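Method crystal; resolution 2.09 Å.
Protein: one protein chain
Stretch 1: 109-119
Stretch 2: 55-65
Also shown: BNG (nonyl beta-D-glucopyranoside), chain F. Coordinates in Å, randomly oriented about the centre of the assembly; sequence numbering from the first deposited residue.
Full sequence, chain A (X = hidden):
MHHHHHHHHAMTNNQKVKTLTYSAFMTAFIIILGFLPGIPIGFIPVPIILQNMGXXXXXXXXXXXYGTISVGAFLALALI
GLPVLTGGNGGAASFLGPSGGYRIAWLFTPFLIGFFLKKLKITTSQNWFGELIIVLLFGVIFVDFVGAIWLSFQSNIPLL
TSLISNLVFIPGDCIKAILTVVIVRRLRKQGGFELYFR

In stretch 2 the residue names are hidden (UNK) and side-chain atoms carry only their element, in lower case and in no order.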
ATOM      1  N   THR A 109      -1.240   2.197   5.966  1.00 32.76           N
ATOM      2  CA  THR A 109      -0.358   2.925   5.056  1.00 32.31           C
ATOM      3  C   THR A 109      -1.041   4.108   4.353  1.00 30.63           C
ATOM      4  O   THR A 109      -0.479   5.201   4.366  1.00 31.41           O
ATOM      5  CB  THR A 109       0.271   1.946   4.038  1.00 31.60           C
ATOM      6  OG1 THR A 109       1.128   1.055   4.763  1.00 33.63           O
ATOM      7  CG2 THR A 109       1.055   2.642   2.915  1.00 30.61           C
ATOM      8  N   PRO A 110      -2.235   3.904   3.764  1.00 29.72           N
ATOM      9  CA  PRO A 110      -2.846   5.058   3.056  1.00 31.21           C
ATOM     10  C   PRO A 110      -3.270   6.150   3.991  1.00 31.64           C
ATOM     11  O   PRO A 110      -3.210   7.299   3.619  1.00 32.10           O
ATOM     12  CB  PRO A 110      -4.060   4.461   2.320  1.00 31.40           C
ATOM     13  CG  PRO A 110      -4.157   3.065   2.766  1.00 32.55           C
ATOM     14  CD  PRO A 110      -2.945   2.643   3.491  1.00 30.36           C
ATOM     15  N   PHE A 111      -3.642   5.798   5.223  1.00 32.69           N
ATOM     16  CA  PHE A 111      -3.978   6.809   6.205  1.00 34.23           C
ATOM     17  C   PHE A 111      -2.739   7.645   6.567  1.00 34.99           C
ATOM     18  O   PHE A 111      -2.760   8.866   6.564  1.00 35.75           O
ATOM     19  CB  PHE A 111      -4.564   6.179   7.482  1.00 35.03           C
ATOM     20  CG  PHE A 111      -4.738   7.181   8.559  1.00 40.43           C
ATOM     21  CD1 PHE A 111      -3.797   7.310   9.570  1.00 42.95           C
ATOM     22  CD2 PHE A 111      -5.782   8.101   8.489  1.00 43.92           C
ATOM     23  CE1 PHE A 111      -3.934   8.298  10.540  1.00 45.85           C
ATOM     24  CE2 PHE A 111      -5.927   9.091   9.454  1.00 46.22           C
ATOM     25  CZ  PHE A 111      -4.993   9.191  10.472  1.00 47.54           C
ATOM     26  N   LEU A 112      -1.646   6.964   6.871  1.00 34.07           N
ATOM     27  CA  LEU A 112      -0.416   7.646   7.204  1.00 33.38           C
ATOM     28  C   LEU A 112       0.089   8.502   6.072  1.00 32.42           C
ATOM     29  O   LEU A 112       0.429   9.659   6.289  1.00 35.82           O
ATOM     30  CB  LEU A 112       0.652   6.643   7.641  1.00 31.51           C
ATOM     31  CG  LEU A 112       0.302   5.953   8.958  1.00 34.21           C
ATOM     32  CD1 LEU A 112       1.195   4.709   9.203  1.00 32.35           C
ATOM     33  CD2 LEU A 112       0.417   6.938  10.122  1.00 32.82           C
ATOM     34  N   ILE A 113       0.186   7.940   4.874  1.00 32.27           N
ATOM     35  CA  ILE A 113       0.674   8.700   3.715  1.00 32.82           C
ATOM     36  C   ILE A 113      -0.246   9.916   3.444  1.00 34.20           C
ATOM     37  O   ILE A 113       0.220  11.055   3.321  1.00 35.99           O
ATOM     38  CB  ILE A 113       0.798   7.808   2.458  1.00 32.33           C
ATOM     39  CG1 ILE A 113       1.969   6.814   2.633  1.00 33.46           C
ATOM     40  CG2 ILE A 113       0.996   8.664   1.206  1.00 31.07           C
ATOM     41  CD1 ILE A 113       2.172   5.848   1.467  1.00 32.29           C
ATOM     42  N   GLY A 114      -1.549   9.666   3.395  1.00 34.78           N
ATOM     43  CA  GLY A 114      -2.539  10.719   3.117  1.00 35.07           C
ATOM     44  C   GLY A 114      -2.535  11.816   4.176  1.00 35.84           C
ATOM     45  O   GLY A 114      -2.612  13.020   3.859  1.00 35.06           O
ATOM     46  N   PHE A 115      -2.460  11.400   5.434  1.00 35.79           N
ATOM     47  CA  PHE A 115      -2.415  12.328   6.554  1.00 40.05           C
ATOM     48  C   PHE A 115      -1.214  13.294   6.504  1.00 42.53           C
ATOM     49  O   PHE A 115      -1.364  14.497   6.737  1.00 39.97           O
ATOM     50  CB  PHE A 115      -2.367  11.568   7.884  1.00 41.77           C
ATOM     51  CG  PHE A 115      -2.315  12.476   9.083  1.00 45.19           C
ATOM     52  CD1 PHE A 115      -3.484  12.972   9.646  1.00 48.55           C
ATOM     53  CD2 PHE A 115      -1.102  12.833   9.648  1.00 46.47           C
ATOM     54  CE1 PHE A 115      -3.437  13.834  10.747  1.00 50.99           C
ATOM     55  CE2 PHE A 115      -1.045  13.689  10.738  1.00 48.79           C
ATOM     56  CZ  PHE A 115      -2.217  14.196  11.284  1.00 50.86           C
ATOM     57  N   PHE A 116      -0.019  12.766   6.236  1.00 39.04           N
ATOM     58  CA  PHE A 116       1.158  13.618   6.196  1.00 40.31           C
ATOM     59  C   PHE A 116       1.284  14.438   4.909  1.00 40.43           C
ATOM     60  O   PHE A 116       1.823  15.570   4.948  1.00 39.49           O
ATOM     61  CB  PHE A 116       2.428  12.835   6.534  1.00 40.85           C
ATOM     62  CG  PHE A 116       2.541  12.517   7.994  1.00 44.34           C
ATOM     63  CD1 PHE A 116       2.842  13.535   8.914  1.00 49.49           C
ATOM     64  CD2 PHE A 116       2.255  11.257   8.475  1.00 43.71           C
ATOM     65  CE1 PHE A 116       2.918  13.266  10.270  1.00 50.88           C
ATOM     66  CE2 PHE A 116       2.327  10.976   9.825  1.00 46.13           C
ATOM     67  CZ  PHE A 116       2.662  11.983  10.728  1.00 51.09           C
ATOM     68  N   LEU A 117       0.791  13.904   3.787  1.00 36.82           N
ATOM     69  CA  LEU A 117       0.761  14.675   2.541  1.00 40.91           C
ATOM     70  C   LEU A 117      -0.104  15.928   2.717  1.00 45.13           C
ATOM     71  O   LEU A 117       0.270  17.018   2.281  1.00 47.64           O
ATOM     72  CB  LEU A 117       0.204  13.869   1.361  1.00 39.10           C
ATOM     73  CG  LEU A 117       1.091  12.742   0.831  1.00 41.64           C
ATOM     74  CD1 LEU A 117       0.385  12.074  -0.360  1.00 38.73           C
ATOM     75  CD2 LEU A 117       2.511  13.213   0.497  1.00 38.73           C
ATOM     76  N   LYS A 118      -1.247  15.731   3.369  1.00 45.59           N
ATOM     77  CA  LYS A 118      -2.236  16.779   3.646  1.00 49.53           C
ATOM     78  C   LYS A 118      -1.676  17.767   4.662  1.00 54.80           C
ATOM     79  O   LYS A 118      -1.619  18.966   4.392  1.00 56.13           O
ATOM     80  CB  LYS A 118      -3.510  16.084   4.137  1.00 48.61           C
ATOM     81  CG  LYS A 118      -4.735  16.907   4.324  1.00 52.33           C
ATOM     82  CD  LYS A 118      -5.940  15.985   4.453  1.00 51.86           C
ATOM     83  CE  LYS A 118      -6.994  16.627   5.326  1.00 54.65           C
ATOM     84  NZ  LYS A 118      -8.071  15.684   5.693  1.00 58.86           N
ATOM     85  N   LYS A 119      -1.168  17.259   5.788  1.00 56.51           N
ATOM     86  CA  LYS A 119      -0.638  18.100   6.875  1.00 58.65           C
ATOM     87  C   LYS A 119       0.608  18.932   6.513  1.00 61.09           C
ATOM     88  O   LYS A 119       0.780  20.053   7.007  1.00 61.68           O
ATOM     89  CB  LYS A 119      -0.304  17.233   8.093  1.00 62.51           C
ATOM     90  CG  LYS A 119       0.065  18.002   9.353  1.00 68.14           C
ATOM     91  CD  LYS A 119       0.922  17.151  10.287  1.00 72.27           C
ATOM     92  CE  LYS A 119       1.302  17.902  11.568  1.00 77.13           C
ATOM     93  NZ  LYS A 119       2.084  17.023  12.495  1.00 78.75           N
ATOM     94  N   UNK A  55      -0.983  -0.197  -2.769  1.00 30.06           N
ATOM     95  CA  UNK A  55      -1.220   0.225  -1.413  1.00 31.36           C
ATOM     96  C   UNK A  55      -0.571   1.587  -1.180  1.00 30.98           C
ATOM     97  O   UNK A  55      -1.152   2.443  -0.535  1.00 31.33           O
ATOM     98  c   UNK A  55      -0.653  -0.767  -0.365  1.00 31.09           C
ATOM     99  c   UNK A  55      -1.180  -2.195  -0.598  1.00 33.00           C
ATOM    100  c   UNK A  55      -2.696  -2.303  -0.654  1.00 32.46           C
ATOM    101  c   UNK A  55      -0.990  -0.284   1.049  1.00 28.57           C
ATOM    102  N   UNK A  56       0.617   1.779  -1.744  1.00 31.20           N
ATOM    103  CA  UNK A  56       1.358   3.022  -1.595  1.00 32.00           C
ATOM    104  C   UNK A  56       0.689   4.178  -2.287  1.00 33.17           C
ATOM    105  O   UNK A  56       0.740   5.319  -1.791  1.00 34.11           O
ATOM    106 se   UNK A  56       5.441   1.896  -2.255  0.82 32.36          SE
ATOM    107  c   UNK A  56       3.646   1.978  -1.426  1.00 34.25           C
ATOM    108  c   UNK A  56       5.888   0.028  -1.796  1.00 32.20           C
ATOM    109  c   UNK A  56       2.761   2.908  -2.203  1.00 32.50           C
ATOM    110  N   UNK A  57       0.099   3.917  -3.450  1.00 32.46           N
ATOM    111  CA  UNK A  57      -0.536   4.964  -4.256  1.00 33.18           C
ATOM    112  C   UNK A  57      -1.863   5.482  -3.738  1.00 34.10           C
ATOM    113  O   UNK A  57      -2.228   6.638  -4.015  1.00 34.22           O
ATOM    114  c   UNK A  57       0.457   4.164  -6.457  1.00 38.02           C
ATOM    115  c   UNK A  57      -1.368   4.159  -8.770  1.00 48.00           C
ATOM    116 se   UNK A  57       0.060   3.017  -8.024  0.68 39.92          SE
ATOM    117  c   UNK A  57      -0.817   4.401  -5.648  1.00 35.24           C
ATOM    118  N   UNK A  58      -2.603   4.633  -3.021  1.00 32.90           N
ATOM    119  CA  UNK A  58      -3.987   4.912  -2.608  1.00 32.95           C
ATOM    120  C   UNK A  58      -4.144   6.205  -1.801  1.00 34.32           C
ATOM    121  O   UNK A  58      -5.038   7.020  -2.087  1.00 30.85           O
ATOM    122  c   UNK A  58      -4.552   3.723  -1.824  1.00 29.88           C
ATOM    123  N   UNK A  59      -3.310   6.370  -0.777  1.00 31.77           N
ATOM    124  CA  UNK A  59      -3.330   7.586   0.068  1.00 32.11           C
ATOM    125  C   UNK A  59      -2.890   8.868  -0.627  1.00 33.12           C
ATOM    126  O   UNK A  59      -3.371   9.957  -0.302  1.00 32.65           O
ATOM    127  N   UNK A  60      -1.980   8.758  -1.596  1.00 35.68           N
ATOM    128  CA  UNK A  60      -1.520   9.915  -2.346  1.00 35.05           C
ATOM    129  C   UNK A  60      -2.511  10.387  -3.394  1.00 35.43           C
ATOM    130  O   UNK A  60      -2.419  11.528  -3.873  1.00 34.20           O
ATOM    131  N   UNK A  61      -3.433   9.506  -3.777  1.00 35.03           N
ATOM    132  CA  UNK A  61      -4.492   9.868  -4.727  1.00 37.03           C
ATOM    133  C   UNK A  61      -5.779  10.273  -4.045  1.00 35.99           C
ATOM    134  O   UNK A  61      -6.372  11.282  -4.396  1.00 37.95           O
ATOM    135  c   UNK A  61      -3.688   8.574  -6.786  1.00 42.17           C
ATOM    136  c   UNK A  61      -3.882   7.288  -7.607  1.00 42.33           C
ATOM    137  c   UNK A  61      -3.621   9.836  -7.642  1.00 41.08           C
ATOM    138  c   UNK A  61      -4.769   8.741  -5.720  1.00 39.02           C
ATOM    139  N   UNK A  62      -6.209   9.486  -3.066  1.00 33.66           N
ATOM    140  CA  UNK A  62      -7.535   9.620  -2.519  1.00 32.73           C
ATOM    141  C   UNK A  62      -7.531  10.141  -1.110  1.00 33.67           C
ATOM    142  O   UNK A  62      -8.587  10.253  -0.487  1.00 32.12           O
ATOM    143  c   UNK A  62      -8.239   8.255  -2.598  1.00 32.97           C
ATOM    144  c   UNK A  62      -8.527   7.792  -4.043  1.00 38.13           C
ATOM    145  c   UNK A  62      -9.228   6.443  -4.087  1.00 40.51           C
ATOM    146  c   UNK A  62      -9.319   8.842  -4.836  1.00 38.21           C
ATOM    147  N   UNK A  63      -6.331  10.406  -0.572  1.00 33.53           N
ATOM    148  CA  UNK A  63      -6.210  10.982   0.765  1.00 32.90           C
ATOM    149  C   UNK A  63      -6.431   9.978   1.867  1.00 32.98           C
ATOM    150  O   UNK A  63      -6.605   8.774   1.600  1.00 30.81           O
ATOM    151  N   UNK A  64      -6.382  10.456   3.127  1.00 33.93           N
ATOM    152  CA  UNK A  64      -6.316   9.516   4.243  1.00 34.71           C
ATOM    153  C   UNK A  64      -7.619   8.773   4.522  1.00 35.96           C
ATOM    154  O   UNK A  64      -7.584   7.712   5.144  1.00 37.45           O
ATOM    155  c   UNK A  64      -5.931  10.403   5.429  1.00 36.27           C
ATOM    156  c   UNK A  64      -6.472  11.766   5.049  1.00 36.65           C
ATOM    157  c   UNK A  64      -6.236  11.855   3.572  1.00 35.06           C
ATOM    158  N   UNK A  65      -8.750   9.300   4.066  1.00 36.62           N
ATOM    159  CA  UNK A  65     -10.048   8.627   4.281  1.00 38.61           C
ATOM    160  C   UNK A  65     -10.348   7.606   3.177  1.00 34.85           C
ATOM    161  O   UNK A  65     -10.392   6.389   3.427  1.00 34.70           O
ATOM    162  c   UNK A  65     -11.184   9.654   4.398  1.00 42.04           C
ATOM    163  c   UNK A  65     -13.642  10.102   4.856  1.00 46.97           C
ATOM    164  n   UNK A  65     -16.135  10.280   5.423  1.00 54.18           N
ATOM    165  c   UNK A  65     -14.943   9.403   5.261  1.00 52.26           C
ATOM    166  c   UNK A  65     -12.569   9.035   4.604  1.00 43.96           C
TER
HETATM  167  C1  BNG F 203      -8.909  11.480   8.822  0.75 74.38           C
HETATM  168  C2  BNG F 203      -8.806  12.755   7.995  0.75 77.15           C
HETATM  169  C3  BNG F 203      -7.594  13.579   8.412  0.75 77.13           C
HETATM  170  C4  BNG F 203      -7.548  13.757   9.925  0.75 77.93           C
HETATM  171  C5  BNG F 203      -7.728  12.422  10.637  0.75 78.31           C
HETATM  172  C6  BNG F 203      -7.760  12.610  12.149  0.75 81.30           C
HETATM  173  C1' BNG F 203     -10.111   9.453   8.994  0.75 66.06           C
HETATM  174  C2' BNG F 203     -10.316   8.460   7.856  0.75 62.49           C
HETATM  175  C3' BNG F 203     -11.088   7.236   8.333  0.75 61.87           C
HETATM  176  C4' BNG F 203     -10.535   5.963   7.702  0.75 59.85           C
HETATM  177  C5' BNG F 203     -11.663   5.017   7.306  0.75 59.22           C
HETATM  178  C6' BNG F 203     -11.358   3.590   7.745  0.75 62.64           C
HETATM  179  C7' BNG F 203     -11.835   2.585   6.704  0.75 61.41           C
HETATM  180  C8' BNG F 203     -11.706   1.157   7.223  0.75 60.63           C
HETATM  181  C9' BNG F 203     -12.046   0.154   6.143  0.75 56.16           C
HETATM  182  O1  BNG F 203     -10.101  10.780   8.471  0.75 70.32           O
HETATM  183  O2  BNG F 203      -8.698  12.417   6.608  0.75 78.39           O
HETATM  184  O3  BNG F 203      -7.651  14.865   7.782  0.75 67.50           O
HETATM  185  O4  BNG F 203      -6.292  14.333  10.300  0.75 84.49           O
HETATM  186  O5  BNG F 203      -8.944  11.814  10.208  0.75 78.05           O
HETATM  187  O6  BNG F 203      -8.942  12.001  12.681  0.75 83.01           O

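Position 55 carries four carbons, forked at the first, with one arm two carbons long. The short arm lies 3.9 Å from Thr109 CB and 4.3 Å from Pro110 CD. Branching at CB with unequal arms identifies Ile55.

Position 56 has an unbranched chain of two carbons, a selenium and a terminal carbon, and its CA-to-CB bond points away from stretch 1. Its backbone O receives Ile113 CD1 at 3.6 Å. The selenium marks selenomethionine, Met56. Position 57 repeats that chain, but its nearest side-chain approach to stretch 1 is CB to Ile113 CD1, 7.9 Å; it is Met57.

Position 58 has one carbon, its CB, 4.2 Å from Pro110 CB: Ala58.

Position 59 has no side-chain atoms. Its CA lies 3.6 Å from Pro110 O, a CA-H...O contact with 132° at the hydrogen, and an ideal CB would fall 2.5 Å from Pro110 O, a clash. The residue is Gly59. Position 60 is equally bare, with its CA 3.5 Å from Leu117 CD1. Here an ideal CB would have room, so the identification rests on the absent atoms alone: Gly60.

Positions 61 and 62 each show four carbons forked at the second, the pattern of leucine. Neither Leu61 nor Leu62 touches stretch 1.

Position 63 has no side-chain atoms and a phi of 77°, a value that favours glycine. An ideal CB would clash within its own chain, 2.8 Å from a ring carbon of position 64. This is Gly63.

Position 64 has three carbons closing a ring onto the backbone N, which defines Pro64. Its CB lies 3.6 Å from Phe115 N and 3.8 Å from Phe111 CD2, while its CD is 4.2 Å from Lys118 CD.

Position 65 extends four carbons in a row to a nitrogen, giving Lys65; the nearest side-chain approach of Lys65 to stretch 1 is its CB to Lys118 NZ, 6.9 Å.

The helix axes cross nearly at right angles, 88°, and approach to 6.9 Å. Such closeness depends on small residues: Pro110 CA and Gly59 CA are 3.9 Å apart, and Gly114 CA lies 3.6 Å from Gly59 O. An ideal CB on Gly114 would clash with Pro64 N at 2.5 Å. Beside this crossing, Pro64 fits as a knob among Phe111, Gly114, Phe115 and Lys118, and 118 Å² of it is covered by stretch 1, the largest share of any residue. No hydrogen bond joins the stretches; the 538 Å² buried between them reflects close packing.

Stretch 2 55-65: IMMAGGLLGPK
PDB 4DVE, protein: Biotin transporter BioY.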